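Local coordinates for HtdX dehydratase (PDB 3WEW), which catalyses the reversible dehydration of (3R)-3-hydroxyacyl-CoA to trans-2-enoyl-CoA, with a preference for C8 to C12 chains, in mycobacterial fatty acid metabolism, at residues R90-R95 with D104-V109; P148-R153 with A226-A231; A157-Y162 with G191-A196. All blocks are in the same frame, centred on the assembly; numbering follows the deposited sequence.

Contact 1: residues R90-R95 with D104-V109; sequences RAENLR and DLVTNV
Asp-104 bonds Glu-92, Asn-93 and Arg-95 across the strands, through its backbone and both carboxylate oxygens. Its N and O bond the O and N of Glu-92, and Asp-104 O also takes a CA-H...O contact from Ala-91 CA. Next along the strands, Val-106 N bonds Arg-90 O at 2.8 Å, and Arg-90 N returns the bond to Val-106 O. Between these two hydrogen-bonded pairs lies the non-hydrogen-bonded pair Ala-91 and Leu-105. Their side chains share the inner face of the sheet. Ala-91 CB touches Leu-105 CD1 at 4.0 Å, and Leu-105 packs further on Val-50, Leu-53 and Val-54 of helix 47-55. Leu-105 is buried under that helix. The segments belong to the antiparallel beta hairpin of strands 84-96 and 100-111, in the N-terminal half of a hotdog-fold dehydratase. The helix lies against the sheet as in that fold. The other face carries Arg-90, Glu-92, Asp-104 and Val-106. It is more polar and nearer solvent, with Arg-90 exposed, but its side chains still meet closely. There Val-106 CG2 lies 3.7 Å from Glu-92 CD. Arg-90 NE makes a salt bridge of 3.5 Å to Glu-92 OE2. Toward the hairpin turn the contacts are polar. Asn-93 ND2 bonds Asp-104 OD2 at 3.1 Å, reaching it from above the carboxylate plane, with the two planar groups turned 81° apart. Arg-95 NH2 forms a salt bridge to Asp-104 OD1 at 2.7 Å, but the hydrogen bond within it is weak in angle. The Arg-95 chain bends at chi2 and chi3 (-84°), which folds the guanidinium back over its own strand. NE and NH2 then both grip Asn-93 O, side-on and in the guanidinium plane. Thr-122 OG1 is a further partner of Asp-104 OD1.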
loop_
_atom_site.group_PDB
_atom_site.type_symbol
_atom_site.label_atom_id
_atom_site.label_comp_id
_atom_site.label_asym_id
_atom_site.label_seq_id
_atom_site.Cartn_x
_atom_site.Cartn_y
_atom_site.Cartn_z
ATOM N N ARG A 90 -10.874 -7.999 -9.452
ATOM C CA ARG A 90 -11.874 -8.932 -8.973
ATOM C C ARG A 90 -11.638 -9.162 -7.499
ATOM O O ARG A 90 -10.543 -8.964 -6.989
ATOM C CB ARG A 90 -11.873 -10.273 -9.712
ATOM C CG ARG A 90 -10.501 -10.925 -9.795
ATOM C CD ARG A 90 -10.425 -12.436 -9.526
ATOM N NE ARG A 90 -11.643 -13.205 -9.829
ATOM C CZ ARG A 90 -12.215 -13.315 -11.027
ATOM N NH1 ARG A 90 -11.721 -12.676 -12.101
ATOM N NH2 ARG A 90 -13.314 -14.057 -11.140
ATOM N N ALA A 91 -12.696 -9.556 -6.812
ATOM C CA ALA A 91 -12.632 -9.841 -5.423
ATOM C C ALA A 91 -12.845 -11.340 -5.315
ATOM O O ALA A 91 -13.613 -11.899 -6.071
ATOM C CB ALA A 91 -13.726 -9.081 -4.703
ATOM N N GLU A 92 -12.172 -11.994 -4.379
ATOM C CA GLU A 92 -12.232 -13.448 -4.289
ATOM C C GLU A 92 -11.736 -13.891 -2.903
ATOM O O GLU A 92 -11.198 -13.086 -2.150
ATOM C CB GLU A 92 -11.404 -14.070 -5.437
ATOM C CG GLU A 92 -9.914 -13.721 -5.386
ATOM C CD GLU A 92 -9.050 -14.500 -6.360
ATOM O OE1 GLU A 92 -8.183 -15.261 -5.886
ATOM O OE2 GLU A 92 -9.216 -14.345 -7.592
ATOM N N ASN A 93 -11.944 -15.154 -2.556
ATOM C CA ASN A 93 -11.435 -15.704 -1.311
ATOM C C ASN A 93 -11.957 -15.032 -0.051
ATOM O O ASN A 93 -11.183 -14.618 0.800
ATOM C CB ASN A 93 -9.910 -15.648 -1.343
ATOM C CG ASN A 93 -9.252 -16.588 -0.347
ATOM O OD1 ASN A 93 -9.891 -17.462 0.250
ATOM N ND2 ASN A 93 -7.954 -16.404 -0.156
ATOM N N LEU A 94 -13.271 -14.905 0.075
ATOM C CA LEU A 94 -13.892 -14.618 1.388
ATOM C C LEU A 94 -13.628 -15.749 2.370
ATOM O O LEU A 94 -13.960 -16.902 2.098
ATOM C CB LEU A 94 -15.403 -14.516 1.302
ATOM C CG LEU A 94 -16.002 -13.179 0.924
ATOM C CD1 LEU A 94 -15.721 -12.144 2.023
ATOM C CD2 LEU A 94 -15.478 -12.771 -0.460
ATOM N N ARG A 95 -13.042 -15.405 3.506
ATOM C CA ARG A 95 -12.782 -16.343 4.576
ATOM C C ARG A 95 -13.260 -15.674 5.830
ATOM O O ARG A 95 -13.246 -14.439 5.926
ATOM C CB ARG A 95 -11.289 -16.514 4.835
ATOM C CG ARG A 95 -10.435 -17.229 3.831
ATOM C CD ARG A 95 -9.095 -16.492 3.777
ATOM N NE ARG A 95 -9.247 -15.376 2.861
ATOM C CZ ARG A 95 -8.353 -14.423 2.606
ATOM N NH1 ARG A 95 -7.172 -14.373 3.205
ATOM N NH2 ARG A 95 -8.683 -13.493 1.726
ATOM N N ASP A 104 -9.799 -11.006 -0.575
ATOM C CA ASP A 104 -8.727 -10.682 -1.507
ATOM C C ASP A 104 -9.259 -9.883 -2.686
ATOM O O ASP A 104 -10.270 -10.263 -3.345
ATOM C CB ASP A 104 -8.049 -11.931 -2.050
ATOM C CG ASP A 104 -7.243 -12.672 -1.007
ATOM O OD1 ASP A 104 -7.035 -12.143 0.127
ATOM O OD2 ASP A 104 -6.824 -13.822 -1.338
ATOM N N LEU A 105 -8.552 -8.785 -2.951
ATOM C CA LEU A 105 -8.797 -7.940 -4.109
ATOM C C LEU A 105 -7.597 -8.048 -5.025
ATOM O O LEU A 105 -6.456 -7.701 -4.651
ATOM C CB LEU A 105 -8.979 -6.495 -3.705
ATOM C CG LEU A 105 -10.355 -6.006 -3.248
ATOM C CD1 LEU A 105 -11.366 -5.918 -4.386
ATOM C CD2 LEU A 105 -10.882 -6.856 -2.139
ATOM N N VAL A 106 -7.865 -8.535 -6.234
ATOM C CA VAL A 106 -6.833 -8.905 -7.158
ATOM C C VAL A 106 -6.886 -7.990 -8.345
ATOM O O VAL A 106 -7.851 -8.042 -9.073
ATOM C CB VAL A 106 -7.035 -10.336 -7.633
ATOM C CG1 VAL A 106 -5.889 -10.730 -8.567
ATOM C CG2 VAL A 106 -7.118 -11.288 -6.439
ATOM N N THR A 107 -5.833 -7.203 -8.551
ATOM C CA THR A 107 -5.806 -6.157 -9.561
ATOM C C THR A 107 -4.708 -6.423 -10.603
ATOM O O THR A 107 -3.613 -6.768 -10.262
ATOM C CB THR A 107 -5.561 -4.774 -8.896
ATOM O OG1 THR A 107 -6.553 -4.547 -7.888
ATOM C CG2 THR A 107 -5.642 -3.670 -9.860
ATOM N N ASN A 108 -5.030 -6.241 -11.873
ATOM C CA ASN A 108 -4.115 -6.450 -12.971
ATOM C C ASN A 108 -4.051 -5.186 -13.750
ATOM O O ASN A 108 -5.067 -4.690 -14.210
ATOM C CB ASN A 108 -4.580 -7.637 -13.813
ATOM C CG ASN A 108 -4.268 -8.963 -13.103
ATOM O OD1 ASN A 108 -3.115 -9.310 -12.951
ATOM N ND2 ASN A 108 -5.279 -9.630 -12.557
ATOM N N VAL A 109 -2.854 -4.620 -13.860
ATOM C CA VAL A 109 -2.680 -3.353 -14.559
ATOM C C VAL A 109 -1.898 -3.592 -15.837
ATOM O O VAL A 109 -0.793 -4.156 -15.800
ATOM C CB VAL A 109 -2.009 -2.282 -13.670
ATOM C CG1 VAL A 109 -1.823 -0.970 -14.434
ATOM C CG2 VAL A 109 -2.863 -2.033 -12.427
#

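Contact 2: residues P148-R153 with A226-A231; sequences PAAVLR and AGLYVA
This is an antiparallel strand pairing at one end of the sheet of the hotdog fold. Strand 150-154 is one of the two outermost strands within the chain, and strand 224-231 is its inner neighbour. The pairing begins with a classic beta bulge, where Ala-149 and Ala-150 both face Leu-228. Leu-228 O takes a hydrogen bond of 2.9 Å from Ala-149 N and a weak one of 3.5 Å from Ala-150 N. Beyond the bulge the ladder is regular. Leu-228 N bonds Ala-150 O at 3.0 Å. Leu-152 and Ala-226 then exchange a pair of backbone bonds, both nearly straight at the hydrogen. Between these pairs, Val-151 stands opposite Gly-227 as a non-hydrogen-bonded pair. Ala-150, Leu-152, Ala-226 and Leu-228 share one face of the sheet. Leu-152, Ala-226 and Leu-228 all touch Leu-241 of strand 236-243, and Leu-152 and Leu-228 also meet Val-198. This is the apolar, inward side. Ala-149 CB lies 4.0 Å from Val-230 CG2. On the opposite face from Leu-228, the chain before the strand is held by an aromatic ring. Tyr-229 has CG beside its backbone N and anti to the carbonyl carbon (chi1 -61°), which brings the ring back alongside Pro-148. Its hydroxyl is hydrogen-bonded to Pro-146 O, so the same side chain holds this lead-in at two points. Pro-148 CB sits over one face of the Tyr-229 ring in a CH-pi contact, 4.0 Å from the ring centroid and 25° off the normal.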
loop_
_atom_site.group_PDB
_atom_site.type_symbol
_atom_site.label_atom_id
_atom_site.label_comp_id
_atom_site.label_asym_id
_atom_site.label_seq_id
_atom_site.Cartn_x
_atom_site.Cartn_y
_atom_site.Cartn_z
ATOM N N PRO A 148 18.964 1.085 13.291
ATOM C CA PRO A 148 18.271 0.672 12.111
ATOM C C PRO A 148 18.949 1.185 10.873
ATOM O O PRO A 148 19.712 2.137 10.940
ATOM C CB PRO A 148 16.922 1.390 12.259
ATOM C CG PRO A 148 17.273 2.686 12.891
ATOM C CD PRO A 148 18.426 2.366 13.808
ATOM N N ALA A 149 18.601 0.599 9.742
ATOM C CA ALA A 149 19.162 1.004 8.474
ATOM C C ALA A 149 18.546 2.307 8.001
ATOM O O ALA A 149 19.114 2.988 7.149
ATOM C CB ALA A 149 18.944 -0.084 7.431
ATOM N N ALA A 150 17.366 2.634 8.520
ATOM C CA ALA A 150 16.743 3.927 8.228
ATOM C C ALA A 150 15.733 4.263 9.287
ATOM O O ALA A 150 15.303 3.402 10.036
ATOM C CB ALA A 150 16.070 3.915 6.864
ATOM N N VAL A 151 15.334 5.527 9.303
ATOM C CA VAL A 151 14.365 6.042 10.249
ATOM C C VAL A 151 13.291 6.794 9.512
ATOM O O VAL A 151 13.597 7.682 8.714
ATOM C CB VAL A 151 15.015 7.037 11.182
ATOM C CG1 VAL A 151 13.971 7.672 12.089
ATOM C CG2 VAL A 151 16.087 6.352 12.007
ATOM N N LEU A 152 12.032 6.449 9.793
ATOM C CA LEU A 152 10.862 7.135 9.201
ATOM C C LEU A 152 10.113 7.989 10.239
ATOM O O LEU A 152 9.697 7.478 11.262
ATOM C CB LEU A 152 9.870 6.128 8.603
ATOM C CG LEU A 152 10.135 5.525 7.222
ATOM C CD1 LEU A 152 11.564 5.132 7.054
ATOM C CD2 LEU A 152 9.233 4.315 7.059
ATOM N N ARG A 153 9.908 9.260 9.938
ATOM C CA ARG A 153 9.157 10.118 10.815
ATOM C C ARG A 153 7.794 10.254 10.225
ATOM O O ARG A 153 7.630 10.654 9.073
ATOM C CB ARG A 153 9.807 11.499 10.896
ATOM C CG ARG A 153 9.306 12.385 12.018
ATOM C CD ARG A 153 9.757 13.805 11.736
ATOM N NE ARG A 153 9.185 14.693 12.732
ATOM C CZ ARG A 153 8.508 15.811 12.493
ATOM N NH1 ARG A 153 8.270 16.291 11.250
ATOM N NH2 ARG A 153 8.072 16.476 13.535
ATOM N N ALA A 226 9.836 5.377 13.569
ATOM C CA ALA A 226 9.898 3.932 13.412
ATOM C C ALA A 226 11.207 3.609 12.701
ATOM O O ALA A 226 11.680 4.393 11.875
ATOM C CB ALA A 226 8.708 3.445 12.591
ATOM N N GLY A 227 11.775 2.452 13.008
ATOM C CA GLY A 227 13.069 2.053 12.447
ATOM C C GLY A 227 12.894 0.890 11.504
ATOM O O GLY A 227 12.101 -0.012 11.754
ATOM N N LEU A 228 13.633 0.950 10.408
ATOM C CA LEU A 228 13.560 -0.015 9.363
ATOM C C LEU A 228 14.791 -0.881 9.461
ATOM O O LEU A 228 15.922 -0.358 9.530
ATOM C CB LEU A 228 13.513 0.677 7.995
ATOM C CG LEU A 228 13.574 -0.306 6.822
ATOM C CD1 LEU A 228 12.389 -1.279 6.862
ATOM C CD2 LEU A 228 13.675 0.394 5.465
ATOM N N TYR A 229 14.586 -2.201 9.454
ATOM C CA TYR A 229 15.726 -3.141 9.451
ATOM C C TYR A 229 15.808 -3.860 8.105
ATOM O O TYR A 229 14.815 -4.302 7.575
ATOM C CB TYR A 229 15.652 -4.084 10.683
ATOM C CG TYR A 229 15.712 -3.250 11.935
ATOM C CD1 TYR A 229 16.934 -3.021 12.588
ATOM C CD2 TYR A 229 14.573 -2.583 12.406
ATOM C CE1 TYR A 229 17.014 -2.203 13.710
ATOM C CE2 TYR A 229 14.630 -1.771 13.540
ATOM C CZ TYR A 229 15.852 -1.582 14.184
ATOM O OH TYR A 229 15.936 -0.749 15.274
ATOM N N VAL A 230 17.002 -3.908 7.532
ATOM C CA VAL A 230 17.179 -4.417 6.198
ATOM C C VAL A 230 18.308 -5.423 6.164
ATOM O O VAL A 230 19.457 -5.087 6.455
ATOM C CB VAL A 230 17.517 -3.310 5.181
ATOM C CG1 VAL A 230 17.745 -3.928 3.794
ATOM C CG2 VAL A 230 16.426 -2.256 5.142
ATOM N N ALA A 231 17.955 -6.649 5.802
ATOM C CA ALA A 231 18.931 -7.639 5.438
ATOM C C ALA A 231 18.842 -7.942 3.938
ATOM O O ALA A 231 17.782 -7.874 3.343
ATOM C CB ALA A 231 18.750 -8.907 6.267
#

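Contact 3: residues A157-Y162 with G191-A196; sequences AKIRRY and GMFTAA
Tyr-162 OH lies 2.6 Å from a water that donates a hydrogen bond of 2.7 Å to Met-192 O. This bridge joins helix 156-166 to helix 191-197 inside the MaoC-like hotdog domain. The segments 157-162 and 191-196 run at 100° to each other, with a closest axis approach of 10.9 Å, so large side chains fill the interface. Phe-193 is the main one. Its CG is anti to the backbone N (chi1 170°), which sends the ring straight toward helix 156-166. The edge of that ring points at the face of Tyr-162 in an offset edge-to-face pair, with planes at 80°. Phe-193 CB also lies over the centre of the Tyr-162 ring, 3.9 Å from the centroid. Tyr-162 also makes an edge-to-face pair with His-190. The sequence from Tyr-162 to His-173 is consistent with the hydratase 2 motif. Ile-159 touches His-173, so the helix pair probably backs the active-site region. The aliphatic part of Lys-158 crosses the far end of the Phe-193 ring, CD to CZ 3.7 Å, while its NZ bonds Arg-153 O. Over one face of the Phe-193 ring sits Ile-159 CD1, 3.7 Å from Phe-193 CG.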
loop_
_atom_site.group_PDB
_atom_site.type_symbol
_atom_site.label_atom_id
_atom_site.label_comp_id
_atom_site.label_asym_id
_atom_site.label_seq_id
_atom_site.Cartn_x
_atom_site.Cartn_y
_atom_site.Cartn_z
ATOM N N ALA A 157 0.243 15.162 9.919
ATOM C CA ALA A 157 0.181 16.063 8.757
ATOM C C ALA A 157 0.605 15.350 7.487
ATOM O O ALA A 157 -0.079 15.391 6.518
ATOM C CB ALA A 157 1.021 17.308 8.978
ATOM N N LYS A 158 1.729 14.669 7.527
ATOM C CA LYS A 158 2.202 13.893 6.399
ATOM C C LYS A 158 1.189 12.862 5.875
ATOM O O LYS A 158 1.091 12.614 4.670
ATOM C CB LYS A 158 3.495 13.184 6.807
ATOM C CG LYS A 158 4.182 12.443 5.673
ATOM C CD LYS A 158 5.535 11.926 6.109
ATOM C CE LYS A 158 6.637 12.958 5.870
ATOM N NZ LYS A 158 7.880 12.453 6.540
ATOM N N ILE A 159 0.459 12.245 6.794
ATOM C CA ILE A 159 -0.571 11.253 6.458
ATOM C C ILE A 159 -1.835 11.902 5.942
ATOM O O ILE A 159 -2.486 11.381 5.040
ATOM C CB ILE A 159 -0.853 10.341 7.650
ATOM C CG1 ILE A 159 0.391 9.486 7.949
ATOM C CG2 ILE A 159 -2.056 9.441 7.368
ATOM C CD1 ILE A 159 0.748 8.455 6.864
ATOM N N ARG A 160 -2.193 13.057 6.475
ATOM C CA ARG A 160 -3.262 13.841 5.851
ATOM C C ARG A 160 -2.882 14.120 4.381
ATOM O O ARG A 160 -3.706 14.025 3.457
ATOM C CB ARG A 160 -3.520 15.133 6.633
ATOM C CG ARG A 160 -4.403 14.942 7.870
ATOM C CD ARG A 160 -4.961 16.268 8.430
ATOM N NE ARG A 160 -3.929 17.270 8.697
ATOM C CZ ARG A 160 -3.257 17.396 9.854
ATOM N NH1 ARG A 160 -3.490 16.567 10.897
ATOM N NH2 ARG A 160 -2.346 18.363 10.000
ATOM N N ARG A 161 -1.603 14.422 4.173
ATOM C CA ARG A 161 -1.088 14.664 2.826
ATOM C C ARG A 161 -1.062 13.356 1.959
ATOM O O ARG A 161 -1.489 13.359 0.819
ATOM C CB ARG A 161 0.269 15.392 2.895
ATOM C CG ARG A 161 0.915 15.645 1.531
ATOM C CD ARG A 161 2.161 16.554 1.614
ATOM N NE ARG A 161 1.830 17.788 2.334
ATOM C CZ ARG A 161 1.169 18.817 1.804
ATOM N NH1 ARG A 161 0.777 18.781 0.524
ATOM N NH2 ARG A 161 0.904 19.880 2.552
ATOM N N TYR A 162 -0.586 12.256 2.512
ATOM C CA TYR A 162 -0.678 10.986 1.808
ATOM C C TYR A 162 -2.151 10.619 1.405
ATOM O O TYR A 162 -2.408 10.134 0.283
ATOM C CB TYR A 162 -0.012 9.846 2.607
ATOM C CG TYR A 162 -0.109 8.542 1.864
ATOM C CD1 TYR A 162 0.723 8.270 0.776
ATOM C CD2 TYR A 162 -1.113 7.628 2.162
ATOM C CE1 TYR A 162 0.565 7.108 0.040
ATOM C CE2 TYR A 162 -1.240 6.450 1.451
ATOM C CZ TYR A 162 -0.411 6.205 0.381
ATOM O OH TYR A 162 -0.538 5.020 -0.328
ATOM N N GLY A 191 -1.340 1.645 5.758
ATOM C CA GLY A 191 -0.308 0.639 5.637
ATOM C C GLY A 191 0.512 0.859 4.376
ATOM O O GLY A 191 1.750 0.686 4.388
ATOM N N MET A 192 -0.171 1.215 3.266
ATOM C CA MET A 192 0.540 1.430 2.019
ATOM C C MET A 192 1.430 2.701 1.989
ATOM O O MET A 192 2.313 2.822 1.138
ATOM C CB MET A 192 -0.422 1.381 0.824
ATOM C CG MET A 192 -0.910 -0.030 0.533
ATOM S SD MET A 192 0.429 -1.183 0.243
ATOM C CE MET A 192 0.849 -0.716 -1.432
ATOM N N PHE A 193 1.243 3.622 2.926
ATOM C CA PHE A 193 2.195 4.722 3.048
ATOM C C PHE A 193 3.538 4.144 3.501
ATOM O O PHE A 193 4.606 4.428 2.966
ATOM C CB PHE A 193 1.759 5.798 4.069
ATOM C CG PHE A 193 2.852 6.792 4.346
ATOM C CD1 PHE A 193 3.000 7.942 3.532
ATOM C CD2 PHE A 193 3.810 6.529 5.300
ATOM C CE1 PHE A 193 4.040 8.805 3.712
ATOM C CE2 PHE A 193 4.886 7.405 5.477
ATOM C CZ PHE A 193 4.991 8.546 4.696
ATOM N N THR A 194 3.431 3.356 4.545
ATOM C CA THR A 194 4.562 2.726 5.187
ATOM C C THR A 194 5.261 1.765 4.236
ATOM O O THR A 194 6.476 1.677 4.219
ATOM C CB THR A 194 4.063 1.966 6.437
ATOM O OG1 THR A 194 3.532 2.900 7.403
ATOM C CG2 THR A 194 5.123 1.372 7.052
ATOM N N ALA A 195 4.487 1.031 3.449
ATOM C CA ALA A 195 5.067 0.090 2.515
ATOM C C ALA A 195 5.815 0.783 1.387
ATOM O O ALA A 195 6.756 0.231 0.881
ATOM C CB ALA A 195 4.001 -0.832 1.955
ATOM N N ALA A 196 5.375 1.965 0.985
ATOM C CA ALA A 196 6.121 2.793 0.039
ATOM C C ALA A 196 7.386 3.379 0.666
ATOM O O ALA A 196 8.443 3.286 0.111
ATOM C CB ALA A 196 5.244 3.957 -0.444
HETATM O O HOH W 1 1.498 3.651 -1.290
#

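Contact 1 comes first along the chain, and contact 3 is nested inside the loop closed by contact 2. Contacts 1 and 2 belong to the same antiparallel sheet but lie on opposite sides of the chain's centre, their centres about 31 Å apart. Contact 2 includes an edge strand; contact 1 lies one strand in from the other edge. Contact 3 joins helices 156-166 and 191-197. Its centre is about 16 Å from that of contact 2 and about 23 Å from that of contact 1. Contacts 2 and 3 touch through Arg-153 O and Lys-158 NZ, and strand 150-154 is followed by helix 156-166. Contact 1 stands apart in the N-terminal half, consistent with two hotdog units in one chain.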